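Local coordinates for NanU sialic acid binding protein (Bacteroides fragilis, PDB 4L7T) that binds sialic acid with high affinity and, as a SusD-like outer-membrane protein, probably works together with NanO in taking up this sugar, at residues R48-N53 and Y100-Q105; M211-V216 and Y231-T236; V216-G221 and L395-A400; L311-L316 and A360-K365; E499-L502 and A507-Q510. All coordinates share one frame; numbering follows the deposited sequence.

Contact 1. Residues R48-N53 and Y100-Q105; sequences RECSFN and YKVINQ
V102 and C50 form the inner half of this contact, and E49 with K101 the outer half. V102 gives up more surface here than any other residue. It offers its CG2 methyl to the sulfur of C50, and V102 CG2 and C50 SG lie 3.7 Å apart, ordinary apolar contact. Both reaching atoms sit beside their own backbone N, the sulfur of C50 with chi1 -64°, and the two short side chains bridge backbones whose C50 and V102 CA atoms stand 8.6 Å apart.

One residue earlier, E49 leans out with an extended chain. Its OE1 comes up against the methylene CE of K101 at 3.8 Å, and the two chains pass each other at a slant. The K101 chain kinks at its last two torsions (chi3 139°, chi4 104°), leaving NZ 4.4 Å from OE1 of E49. The opposite charges may attract one another, but this is no salt bridge.

The presentation of E49 and C50 depends on a type I beta turn from R48 to S51, which joins helix 33-48 to helix 51-58. R48 O takes two bonds from S51, one from its N and one from its OG, the latter 2.8 Å long and in the carbonyl plane. On the other side, V102 also packs on L138 of helix 121-146, and K101 on L46 of helix 33-48.

With no hydrogen bond across it and only about 102 Å² buried, the contact illustrates light packing of a turn against a helix: a small apolar touch inside, loosely matched charges at the exposed outer side.

Contact 2. Residues M211-V216 and Y231-T236; sequences MLKGEV and YTTAKT
A234 lays its CB methyl on the carbonyl oxygen of G214, with 3.5 Å between A234 CB and G214 O. The same methyl also touches the CA of G214, and this pair is the closest CA approach between the two segments: their CA atoms are only 4.1 Å apart. G214 has no side chain to hold the backbones apart and A234 has a single methyl, which makes this a clear example of close helix packing through small residues.

Beside it, K213 and T233 form a second touch. K213 CE rests on T233 CG2 at 3.9 Å, the two side chains crossing at about a right angle. K213 is extended along its whole length, and its CG lies anti to the backbone N (chi1 -174°), which carries the amine past the methyl of T233. There K213 NZ donates to a water at 3.2 Å, and that water donates in turn to T233 O at 2.8 Å, a solvent link between the helices. The firmer partner of the amine is E188, with which it makes a salt bridge. The hydroxyl of T233 bonds back to A229 O in its own helix, while its CG2, anti to the backbone N, is the branch that meets the lysine.

Helices 206-223 and 227-244 run antiparallel as a hairpin, consistent with the TPR-like helical framework of SusD proteins. Y217 lies against both T233 and A234, extending the seam by a turn. Around helix 206-223, M211 and E215 pack on helix 388-401, L212 and V216 on helix 121-146, and V216 again, with K213, on helix 173-191.

Contact 3. Residues V216-G221 and L395-A400; sequences VYLWSG and LAEAKA
L218 is the tight side of this contact by itself, accounting for 64 of the 115 Å² buried between the two segments. Its CD2 methyl presses on A398, lying 3.9 Å from A398 CA and 4.0 Å from A398 CB. The leucine's CG stands beside the backbone N (chi1 -68°), and chi2 178° sends CD1 on along the chain and turns CD2 aside, onto A398. Because the alanine ends at CB, the methyl can settle against the helix backbone itself, and the CA atoms of L218 and A398 lie 6.9 Å apart.

The loose side belongs to the other methyl. L218 CD1 comes only within 4.4 Å of E397 OE1, a grazing approach between a methyl and a carboxylate oxygen that carries little binding weight. Although E397 points toward helix 206-223, its side chain also packs on L476 and L477 of helix 470-477. No hydrogen bond crosses the contact, and all three touching residues are buried, so the segments are joined mainly by one leucine methyl on an alanine.

Helices 206-223 and 388-401 run in the same direction here, and helix 227-244 borders both, with Y231 against L218 and K235 against L395. W219 reaches the same helix 470-477 as E397, while A396 packs on helix 407-418. Packing of sequence-adjacent and sequence-distant helices together is consistent with the TPR-like core of the SusD fold.

Contact 4. Residues L311-L316 and A360-K365; sequences LPEGQL and APFCNK
L316 pushes its CD1 methyl against the ring of F362, where it overlaps the CE1-CZ side from an oblique direction. The motif that supplies the ring is a beta hairpin, strands 344-350 and 356-363, within the SusD-family portion of the chain; the leucine comes from a loop bearing a short 3-10 turn, 312-315. The two side chains approach from opposite directions, and together they bridge the gap between turn and strand. Even the closest CA atoms, those of E313 and N364, are 10.2 Å apart.

F362 points toward the loop, and its CG lies between the backbone N and the carbonyl carbon (chi1 66°), which sets where the ring swings. Its backbone pairs with T345 of the partner strand, and the ring also touches T345 and V347. From the turn, E313 adds a weaker touch: its CG comes to the edge of the ring, near the ring plane, 4.3 Å from F362 CZ. E313 packs on T345 of the hairpin too, and on F308 of the preceding loop.

The turn holds its shape through three successive backbone bonds, each between residues three apart: G314 N to L311 O, Q315 N to P312 O, and L316 N to E313 O. The last, 2.9 Å from L316 N to E313 O, joins the two residues that touch the ring. Outside, Q315 pairs through its backbone with R377.

The contact is buried and apolar, and its closest approach is L316 CD1 to F362 CE1 at 3.6 Å, with F362 CZ 3.9 Å from that same methyl.

Contact 5. Residues E499-L502 and A507-Q510; sequences ESVL and ALKQ
L508 is the first residue of 507-510 to touch 499-502, and it meets both V501 and L502. Its CD1 methyl reaches V501 CG1 at 3.6 Å, the two side chains meeting at an oblique angle. Nearer the backbone, the CB of L508 lies 3.9 Å from the CD2 methyl of L502, whose side chain crosses that of L508 at about a right angle. That methyl also rests 3.7 Å from the carbonyl oxygen of L508. On the polar side a water sits 2.9 Å from L502 O and 2.6 Å from L508 O, between the two backbones.

K509 turns its side chain away and contributes backbone: its carbonyl carbon is 4.0 Å from L502 CD2, so this one methyl touches the backbone of both L508 and K509. Q510 then curls back. Its chain bends at the second torsion (chi2 58°), bringing the amide end beside the CD1 methyl of L502, again roughly at right angles. L502 is therefore gripped along both of its methyl branches, and it buries 83 of the 202 Å² in this contact. An ethanediol, probably from the crystallisation liquor, lies about 3 Å from the side chain of Q510.

The chain has reversed after the short helix 499-504 and folded over its side, at the protein surface. V501 also packs on N95 and F96, just ahead of helix 99-115, while Q510 touches K88, so this C-terminal segment lies against the loop between helices 80-83 and 99-115.

The five contacts show how packing changes with place in the fold. Contacts 2 and 3 belong together: they share V216, both use helix 206-223, and their centres are 6 Å apart, so one helix meets a sequence neighbour by close backbone approach and a distant helix through a leucine. Contact 3 is buried and contact 2 partly so; contact 4, also buried, joins loop to hairpin on the opposite side of the chain's centre, nested in sequence inside the loop that contact 3 closes. Contact 1, partly buried like contact 2, mixes apolar and charged touches. Contact 5, at the surface, buries the most area and, like contact 2, holds a water. No direct hydrogen bond spans any of them.

Contact 1. Residues R48-N53 and Y100-Q105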
# COMPACT_ATOMS: atom_id res chain seq x y z
N ARG A 48 -6.75 -10.45 1.79
CA ARG A 48 -5.48 -10.80 1.20
C ARG A 48 -5.58 -11.02 -0.35
O ARG A 48 -4.62 -10.72 -1.10
CB ARG A 48 -4.87 -12.01 1.89
CG ARG A 48 -3.56 -12.53 1.21
CD ARG A 48 -2.90 -13.63 2.00
NE ARG A 48 -3.83 -14.78 2.12
CZ ARG A 48 -3.67 -15.78 3.00
NH1 ARG A 48 -2.58 -15.81 3.77
NH2 ARG A 48 -4.55 -16.79 3.04
N GLU A 49 -6.74 -11.50 -0.80
CA GLU A 49 -6.93 -11.70 -2.28
C GLU A 49 -6.98 -10.37 -3.07
O GLU A 49 -6.89 -10.35 -4.33
CB GLU A 49 -8.20 -12.49 -2.58
CG GLU A 49 -8.06 -13.93 -2.15
CD GLU A 49 -9.32 -14.80 -2.33
OE1 GLU A 49 -10.44 -14.28 -2.60
OE2 GLU A 49 -9.16 -16.02 -2.15
N CYS A 50 -7.15 -9.27 -2.36
CA CYS A 50 -7.22 -7.96 -2.98
C CYS A 50 -5.89 -7.23 -2.87
O CYS A 50 -5.76 -6.08 -3.31
CB CYS A 50 -8.31 -7.10 -2.34
SG CYS A 50 -10.05 -7.62 -2.48
N SER A 51 -4.88 -7.90 -2.34
CA SER A 51 -3.61 -7.23 -2.02
C SER A 51 -2.80 -6.73 -3.24
O SER A 51 -2.24 -5.64 -3.20
CB SER A 51 -2.75 -8.00 -1.04
OG SER A 51 -2.30 -9.24 -1.59
N PHE A 52 -2.78 -7.49 -4.33
CA PHE A 52 -2.09 -6.99 -5.56
C PHE A 52 -2.82 -5.73 -5.99
O PHE A 52 -2.16 -4.78 -6.40
CB PHE A 52 -2.27 -8.04 -6.64
CG PHE A 52 -1.60 -7.68 -7.97
CD1 PHE A 52 -0.29 -7.18 -8.01
CD2 PHE A 52 -2.32 -7.89 -9.16
CE1 PHE A 52 0.29 -6.79 -9.24
CE2 PHE A 52 -1.75 -7.51 -10.37
CZ PHE A 52 -0.42 -7.04 -10.41
N ASN A 53 -4.15 -5.72 -5.95
CA ASN A 53 -4.99 -4.55 -6.34
C ASN A 53 -4.76 -3.33 -5.44
O ASN A 53 -4.66 -2.20 -5.94
CB ASN A 53 -6.45 -4.87 -6.45
CG ASN A 53 -6.75 -5.67 -7.73
OD1 ASN A 53 -6.05 -5.52 -8.72
ND2 ASN A 53 -7.78 -6.49 -7.69
N TYR A 100 -16.00 -6.05 -3.59
CA TYR A 100 -17.39 -6.26 -3.14
C TYR A 100 -17.62 -7.65 -2.59
O TYR A 100 -18.49 -7.81 -1.74
CB TYR A 100 -18.40 -5.85 -4.23
CG TYR A 100 -18.63 -4.37 -4.30
CD1 TYR A 100 -19.31 -3.66 -3.30
CD2 TYR A 100 -18.08 -3.61 -5.38
CE1 TYR A 100 -19.48 -2.32 -3.39
CE2 TYR A 100 -18.23 -2.26 -5.45
CZ TYR A 100 -18.92 -1.59 -4.48
OH TYR A 100 -19.18 -0.23 -4.51
N LYS A 101 -16.87 -8.62 -3.09
CA LYS A 101 -16.95 -9.98 -2.61
C LYS A 101 -16.53 -9.99 -1.12
O LYS A 101 -17.15 -10.73 -0.31
CB LYS A 101 -16.03 -10.88 -3.41
CG LYS A 101 -15.87 -12.31 -2.85
CD LYS A 101 -15.20 -13.22 -3.85
CE LYS A 101 -14.16 -14.18 -3.24
NZ LYS A 101 -14.65 -15.61 -3.09
N VAL A 102 -15.49 -9.20 -0.80
CA VAL A 102 -14.97 -9.13 0.60
C VAL A 102 -15.94 -8.42 1.47
O VAL A 102 -16.26 -8.94 2.58
CB VAL A 102 -13.59 -8.43 0.67
CG1 VAL A 102 -13.03 -8.57 2.10
CG2 VAL A 102 -12.65 -9.11 -0.34
N ILE A 103 -16.47 -7.28 1.01
CA ILE A 103 -17.44 -6.48 1.70
C ILE A 103 -18.69 -7.35 2.01
O ILE A 103 -19.20 -7.31 3.12
CB ILE A 103 -17.82 -5.22 0.90
CG1 ILE A 103 -16.67 -4.15 0.96
CG2 ILE A 103 -19.14 -4.55 1.35
CD1 ILE A 103 -16.81 -3.14 -0.23
N ASN A 104 -19.17 -8.10 1.02
CA ASN A 104 -20.37 -8.93 1.31
C ASN A 104 -20.20 -9.86 2.52
O ASN A 104 -21.11 -9.95 3.34
CB ASN A 104 -20.73 -9.77 0.07
CG ASN A 104 -22.12 -10.42 0.16
OD1 ASN A 104 -23.09 -9.80 0.54
ND2 ASN A 104 -22.18 -11.63 -0.26
N GLN A 105 -19.05 -10.48 2.60
CA GLN A 105 -18.75 -11.41 3.70
C GLN A 105 -18.54 -10.71 5.04
O GLN A 105 -18.90 -11.21 6.12
CB GLN A 105 -17.54 -12.22 3.42
CG GLN A 105 -17.64 -13.02 2.09
CD GLN A 105 -18.52 -14.21 2.22
OE1 GLN A 105 -18.33 -15.03 3.13
NE2 GLN A 105 -19.47 -14.36 1.24

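Contact 2. Residues M211-V216 and Y231-T236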
# COMPACT_ATOMS: atom_id res chain seq x y z
N MET A 211 -5.02 4.51 12.06
CA MET A 211 -4.25 4.93 10.87
C MET A 211 -5.25 5.28 9.73
O MET A 211 -5.08 6.33 9.06
CB MET A 211 -3.39 3.75 10.36
CG MET A 211 -2.12 3.49 11.15
SD MET A 211 -0.92 4.81 10.98
CE MET A 211 -0.45 4.66 9.24
N LEU A 212 -6.27 4.42 9.51
CA LEU A 212 -7.21 4.67 8.45
C LEU A 212 -7.95 5.98 8.78
O LEU A 212 -8.20 6.80 7.87
CB LEU A 212 -8.20 3.48 8.44
CG LEU A 212 -9.38 3.68 7.51
CD1 LEU A 212 -8.93 3.85 6.02
CD2 LEU A 212 -10.38 2.52 7.58
N LYS A 213 -8.31 6.20 10.07
CA LYS A 213 -8.95 7.43 10.49
C LYS A 213 -8.06 8.63 10.11
O LYS A 213 -8.58 9.66 9.60
CB LYS A 213 -9.19 7.47 12.00
CG LYS A 213 -10.01 8.71 12.49
CD LYS A 213 -10.41 8.36 13.93
CE LYS A 213 -11.51 9.42 14.35
NZ LYS A 213 -11.66 9.44 15.90
N GLY A 214 -6.75 8.55 10.37
CA GLY A 214 -5.82 9.66 9.97
C GLY A 214 -5.94 9.86 8.44
O GLY A 214 -6.17 10.99 8.00
N GLU A 215 -5.80 8.81 7.65
CA GLU A 215 -5.84 9.00 6.18
C GLU A 215 -7.21 9.59 5.72
O GLU A 215 -7.24 10.44 4.81
CB GLU A 215 -5.58 7.68 5.45
CG GLU A 215 -4.25 7.01 5.68
CD GLU A 215 -4.15 5.84 4.69
OE1 GLU A 215 -5.05 4.93 4.69
OE2 GLU A 215 -3.17 5.89 3.94
N VAL A 216 -8.32 9.10 6.33
CA VAL A 216 -9.65 9.42 5.87
C VAL A 216 -9.95 10.87 6.21
O VAL A 216 -10.50 11.62 5.35
CB VAL A 216 -10.62 8.43 6.54
CG1 VAL A 216 -12.04 8.97 6.55
CG2 VAL A 216 -10.59 7.08 5.79
N TYR A 231 -8.35 18.03 9.69
CA TYR A 231 -6.91 17.85 9.95
C TYR A 231 -6.62 17.64 11.45
O TYR A 231 -5.76 16.86 11.81
CB TYR A 231 -6.11 19.08 9.47
CG TYR A 231 -6.24 19.35 7.98
CD1 TYR A 231 -6.42 18.31 7.06
CD2 TYR A 231 -6.14 20.67 7.50
CE1 TYR A 231 -6.50 18.60 5.66
CE2 TYR A 231 -6.26 20.96 6.12
CZ TYR A 231 -6.46 19.93 5.23
OH TYR A 231 -6.53 20.22 3.89
N THR A 232 -7.35 18.36 12.32
CA THR A 232 -7.24 18.15 13.78
C THR A 232 -7.70 16.73 14.17
O THR A 232 -6.98 16.03 14.94
CB THR A 232 -8.04 19.25 14.54
OG1 THR A 232 -7.42 20.50 14.21
CG2 THR A 232 -7.94 19.06 16.07
N THR A 233 -8.85 16.28 13.64
CA THR A 233 -9.30 14.90 13.90
C THR A 233 -8.18 13.90 13.50
O THR A 233 -7.90 12.87 14.18
CB THR A 233 -10.63 14.61 13.20
OG1 THR A 233 -11.64 15.55 13.69
CG2 THR A 233 -11.08 13.20 13.43
N ALA A 234 -7.60 14.13 12.33
CA ALA A 234 -6.59 13.18 11.84
C ALA A 234 -5.34 13.20 12.77
O ALA A 234 -4.75 12.13 13.14
CB ALA A 234 -6.17 13.54 10.37
N LYS A 235 -4.94 14.42 13.18
CA LYS A 235 -3.78 14.56 14.07
C LYS A 235 -4.02 13.81 15.38
O LYS A 235 -3.12 13.06 15.87
CB LYS A 235 -3.54 16.08 14.32
CG LYS A 235 -2.37 16.28 15.27
CD LYS A 235 -1.99 17.81 15.42
CE LYS A 235 -3.12 18.43 16.07
NZ LYS A 235 -2.53 19.70 16.72
N THR A 236 -5.22 13.99 15.96
CA THR A 236 -5.56 13.37 17.26
C THR A 236 -5.55 11.82 17.14
O THR A 236 -5.04 11.10 18.02
CB THR A 236 -6.93 13.83 17.68
OG1 THR A 236 -6.83 15.24 17.91
CG2 THR A 236 -7.47 13.12 18.95
O HOH W 1 -9.48 11.80 16.20

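Contact 3. Residues V216-G221 and L395-A400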
# COMPACT_ATOMS: atom_id res chain seq x y z
N VAL A 216 -8.32 9.10 6.33
CA VAL A 216 -9.65 9.42 5.87
C VAL A 216 -9.95 10.87 6.21
O VAL A 216 -10.50 11.62 5.35
CB VAL A 216 -10.62 8.43 6.54
CG1 VAL A 216 -12.04 8.97 6.55
CG2 VAL A 216 -10.59 7.08 5.79
N TYR A 217 -9.55 11.32 7.41
CA TYR A 217 -9.80 12.72 7.72
C TYR A 217 -8.84 13.70 7.05
O TYR A 217 -9.25 14.83 6.75
CB TYR A 217 -9.88 12.92 9.25
CG TYR A 217 -11.23 12.48 9.77
CD1 TYR A 217 -12.20 13.45 10.04
CD2 TYR A 217 -11.51 11.13 10.03
CE1 TYR A 217 -13.45 13.04 10.56
CE2 TYR A 217 -12.78 10.72 10.53
CZ TYR A 217 -13.74 11.67 10.76
OH TYR A 217 -14.99 11.25 11.25
N LEU A 218 -7.61 13.32 6.73
CA LEU A 218 -6.81 14.12 5.80
C LEU A 218 -7.48 14.25 4.42
O LEU A 218 -7.50 15.37 3.89
CB LEU A 218 -5.41 13.53 5.62
CG LEU A 218 -4.48 13.59 6.83
CD1 LEU A 218 -3.09 12.92 6.55
CD2 LEU A 218 -4.34 15.11 7.24
N TRP A 219 -8.00 13.13 3.88
CA TRP A 219 -8.69 13.15 2.55
C TRP A 219 -9.96 14.00 2.66
O TRP A 219 -10.22 14.86 1.78
CB TRP A 219 -9.01 11.71 2.13
CG TRP A 219 -9.62 11.69 0.75
CD1 TRP A 219 -10.93 11.95 0.38
CD2 TRP A 219 -8.90 11.51 -0.47
NE1 TRP A 219 -11.05 11.90 -0.98
CE2 TRP A 219 -9.83 11.62 -1.53
CE3 TRP A 219 -7.55 11.21 -0.76
CZ2 TRP A 219 -9.47 11.46 -2.88
CZ3 TRP A 219 -7.17 11.05 -2.10
CH2 TRP A 219 -8.16 11.17 -3.16
N SER A 220 -10.75 13.82 3.72
CA SER A 220 -11.97 14.62 3.93
C SER A 220 -11.56 16.10 3.95
O SER A 220 -12.23 16.99 3.33
CB SER A 220 -12.61 14.32 5.34
OG SER A 220 -13.77 15.17 5.41
N GLY A 221 -10.49 16.42 4.69
CA GLY A 221 -10.14 17.79 4.98
C GLY A 221 -9.60 18.51 3.75
O GLY A 221 -9.96 19.68 3.50
N LEU A 395 1.33 12.03 10.49
CA LEU A 395 1.23 13.03 11.55
C LEU A 395 1.96 14.33 11.16
O LEU A 395 1.36 15.41 11.33
CB LEU A 395 1.71 12.43 12.85
CG LEU A 395 1.72 13.38 14.04
CD1 LEU A 395 0.28 13.91 14.31
CD2 LEU A 395 2.21 12.54 15.22
N ALA A 396 3.15 14.19 10.53
CA ALA A 396 3.90 15.32 9.94
C ALA A 396 2.98 16.05 8.95
O ALA A 396 2.93 17.28 8.93
CB ALA A 396 5.17 14.80 9.22
N GLU A 397 2.28 15.30 8.08
CA GLU A 397 1.45 15.93 7.07
C GLU A 397 0.28 16.64 7.70
O GLU A 397 -0.07 17.77 7.30
CB GLU A 397 0.95 14.84 6.14
CG GLU A 397 0.27 15.43 4.87
CD GLU A 397 0.30 14.44 3.68
OE1 GLU A 397 0.44 13.20 3.87
OE2 GLU A 397 0.24 14.91 2.52
N ALA A 398 -0.38 16.00 8.68
CA ALA A 398 -1.51 16.70 9.35
C ALA A 398 -0.98 18.01 10.00
O ALA A 398 -1.70 19.07 9.96
CB ALA A 398 -2.13 15.80 10.45
N LYS A 399 0.17 17.92 10.62
CA LYS A 399 0.81 19.11 11.28
C LYS A 399 1.06 20.22 10.24
O LYS A 399 0.67 21.38 10.41
CB LYS A 399 2.08 18.74 12.03
CG LYS A 399 1.73 18.03 13.38
CD LYS A 399 2.96 17.62 14.17
CE LYS A 399 2.48 17.13 15.52
NZ LYS A 399 3.72 16.91 16.35
N ALA A 400 1.65 19.82 9.13
CA ALA A 400 1.95 20.80 8.04
C ALA A 400 0.69 21.43 7.51
O ALA A 400 0.65 22.65 7.31
CB ALA A 400 2.66 20.09 6.94

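Contact 4. Residues L311-L316 and A360-K365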
# COMPACT_ATOMS: atom_id res chain seq x y z
N LEU A 311 25.80 -15.69 -8.14
CA LEU A 311 25.36 -14.87 -6.97
C LEU A 311 24.00 -15.29 -6.49
O LEU A 311 23.29 -15.99 -7.23
CB LEU A 311 25.30 -13.41 -7.35
CG LEU A 311 26.67 -12.73 -7.59
CD1 LEU A 311 26.51 -11.39 -8.29
CD2 LEU A 311 27.32 -12.53 -6.24
N PRO A 312 23.58 -14.82 -5.26
CA PRO A 312 22.23 -15.23 -4.80
C PRO A 312 21.12 -14.70 -5.71
O PRO A 312 20.04 -15.32 -5.78
CB PRO A 312 22.07 -14.58 -3.39
CG PRO A 312 23.33 -13.76 -3.13
CD PRO A 312 24.26 -13.87 -4.35
N GLU A 313 21.36 -13.57 -6.35
CA GLU A 313 20.40 -13.11 -7.39
C GLU A 313 20.01 -14.13 -8.47
O GLU A 313 18.88 -14.01 -9.05
CB GLU A 313 20.92 -11.84 -8.05
CG GLU A 313 20.76 -10.63 -7.14
CD GLU A 313 21.97 -10.40 -6.22
OE1 GLU A 313 22.83 -11.34 -6.11
OE2 GLU A 313 22.03 -9.29 -5.60
N GLY A 314 20.88 -15.13 -8.74
CA GLY A 314 20.69 -16.17 -9.76
C GLY A 314 19.51 -17.06 -9.38
O GLY A 314 18.95 -17.80 -10.24
N GLN A 315 19.04 -16.94 -8.13
CA GLN A 315 17.80 -17.63 -7.69
C GLN A 315 16.50 -16.90 -8.06
O GLN A 315 15.43 -17.45 -7.88
CB GLN A 315 17.79 -17.83 -6.15
CG GLN A 315 18.93 -18.70 -5.65
CD GLN A 315 19.34 -18.32 -4.23
OE1 GLN A 315 18.59 -17.58 -3.52
NE2 GLN A 315 20.52 -18.79 -3.80
N LEU A 316 16.55 -15.65 -8.50
CA LEU A 316 15.28 -14.91 -8.81
C LEU A 316 14.72 -15.33 -10.14
O LEU A 316 15.45 -15.45 -11.08
CB LEU A 316 15.63 -13.44 -8.91
CG LEU A 316 16.19 -12.85 -7.61
CD1 LEU A 316 16.70 -11.41 -7.81
CD2 LEU A 316 15.14 -12.93 -6.49
N ALA A 360 20.09 -0.81 -15.28
CA ALA A 360 18.72 -0.50 -14.73
C ALA A 360 18.54 -1.11 -13.36
O ALA A 360 19.32 -2.04 -12.97
CB ALA A 360 17.54 -1.08 -15.70
N PRO A 361 17.47 -0.70 -12.62
CA PRO A 361 17.30 -1.26 -11.29
C PRO A 361 16.11 -2.21 -11.22
O PRO A 361 15.29 -2.18 -12.14
CB PRO A 361 17.06 -0.01 -10.45
CG PRO A 361 16.16 0.90 -11.33
CD PRO A 361 16.72 0.57 -12.79
N PHE A 362 16.00 -3.03 -10.16
CA PHE A 362 14.83 -3.90 -9.88
C PHE A 362 14.58 -3.84 -8.36
O PHE A 362 15.45 -3.43 -7.60
CB PHE A 362 14.93 -5.34 -10.41
CG PHE A 362 15.99 -6.18 -9.79
CD1 PHE A 362 15.69 -6.95 -8.63
CD2 PHE A 362 17.25 -6.29 -10.37
CE1 PHE A 362 16.68 -7.78 -8.05
CE2 PHE A 362 18.19 -7.10 -9.82
CZ PHE A 362 17.91 -7.84 -8.65
N CYS A 363 13.36 -4.16 -7.99
CA CYS A 363 12.92 -4.08 -6.61
C CYS A 363 13.72 -5.05 -5.73
O CYS A 363 13.77 -6.27 -6.01
CB CYS A 363 11.42 -4.47 -6.61
SG CYS A 363 10.81 -4.56 -4.87
N ASN A 364 14.28 -4.51 -4.63
CA ASN A 364 14.99 -5.37 -3.63
C ASN A 364 14.32 -5.35 -2.25
O ASN A 364 14.83 -5.90 -1.25
CB ASN A 364 16.42 -4.93 -3.51
CG ASN A 364 17.33 -5.99 -2.83
OD1 ASN A 364 17.22 -7.22 -3.05
ND2 ASN A 364 18.19 -5.49 -1.93
N LYS A 365 13.18 -4.70 -2.20
CA LYS A 365 12.49 -4.56 -0.87
C LYS A 365 11.93 -5.91 -0.37
O LYS A 365 11.89 -6.14 0.86
CB LYS A 365 11.35 -3.53 -0.96
CG LYS A 365 10.65 -3.34 0.44
CD LYS A 365 9.80 -2.06 0.44
CE LYS A 365 10.70 -0.76 0.64
NZ LYS A 365 9.77 0.50 0.71

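Contact 5. Residues E499-L502 and A507-Q510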
# COMPACT_ATOMS: atom_id res chain seq x y z
N GLU A 499 -16.19 -3.33 -19.14
CA GLU A 499 -17.49 -3.52 -19.87
C GLU A 499 -18.47 -4.45 -19.12
O GLU A 499 -19.64 -4.12 -18.97
CB GLU A 499 -17.27 -4.05 -21.31
CG GLU A 499 -16.60 -3.04 -22.25
CD GLU A 499 -16.08 -3.66 -23.56
OE1 GLU A 499 -14.87 -3.47 -23.87
OE2 GLU A 499 -16.87 -4.33 -24.26
N SER A 500 -17.98 -5.60 -18.67
CA SER A 500 -18.82 -6.64 -18.04
C SER A 500 -19.58 -6.10 -16.81
O SER A 500 -20.77 -6.40 -16.60
CB SER A 500 -18.03 -7.93 -17.79
OG SER A 500 -17.13 -7.84 -16.68
N VAL A 501 -18.95 -5.21 -16.04
CA VAL A 501 -19.65 -4.53 -14.92
C VAL A 501 -20.85 -3.70 -15.33
O VAL A 501 -21.94 -3.76 -14.69
CB VAL A 501 -18.64 -3.60 -14.12
CG1 VAL A 501 -19.35 -2.73 -13.07
CG2 VAL A 501 -17.50 -4.45 -13.55
N LEU A 502 -20.67 -2.91 -16.38
CA LEU A 502 -21.70 -2.03 -16.89
C LEU A 502 -22.89 -2.79 -17.56
O LEU A 502 -24.04 -2.38 -17.41
CB LEU A 502 -21.08 -1.01 -17.85
CG LEU A 502 -20.09 -0.01 -17.21
CD1 LEU A 502 -19.44 0.92 -18.23
CD2 LEU A 502 -20.77 0.83 -16.16
N ALA A 507 -27.92 0.22 -13.98
CA ALA A 507 -27.98 1.51 -13.25
C ALA A 507 -26.61 2.21 -13.07
O ALA A 507 -26.58 3.39 -12.71
CB ALA A 507 -28.67 1.34 -11.89
N LEU A 508 -25.52 1.50 -13.32
CA LEU A 508 -24.17 2.11 -13.22
C LEU A 508 -23.80 2.94 -14.44
O LEU A 508 -24.04 2.47 -15.55
CB LEU A 508 -23.11 1.02 -13.03
CG LEU A 508 -23.05 0.36 -11.66
CD1 LEU A 508 -21.97 -0.70 -11.66
CD2 LEU A 508 -22.78 1.41 -10.64
N LYS A 509 -23.19 4.12 -14.23
CA LYS A 509 -22.60 4.93 -15.31
C LYS A 509 -21.07 4.71 -15.37
O LYS A 509 -20.45 4.41 -14.33
CB LYS A 509 -22.89 6.41 -15.11
CG LYS A 509 -24.39 6.74 -14.89
CD LYS A 509 -24.87 7.99 -15.63
CE LYS A 509 -24.60 9.27 -14.85
NZ LYS A 509 -25.85 10.09 -14.58
N GLN A 510 -20.48 4.90 -16.55
CA GLN A 510 -19.01 4.90 -16.73
C GLN A 510 -18.48 6.06 -15.89
O GLN A 510 -19.11 7.09 -15.73
CB GLN A 510 -18.64 5.17 -18.20
CG GLN A 510 -17.14 5.24 -18.47
CD GLN A 510 -16.45 3.97 -18.05
OE1 GLN A 510 -16.48 2.96 -18.77
NE2 GLN A 510 -15.87 4.00 -16.87
O HOH W 2 -24.43 0.43 -17.13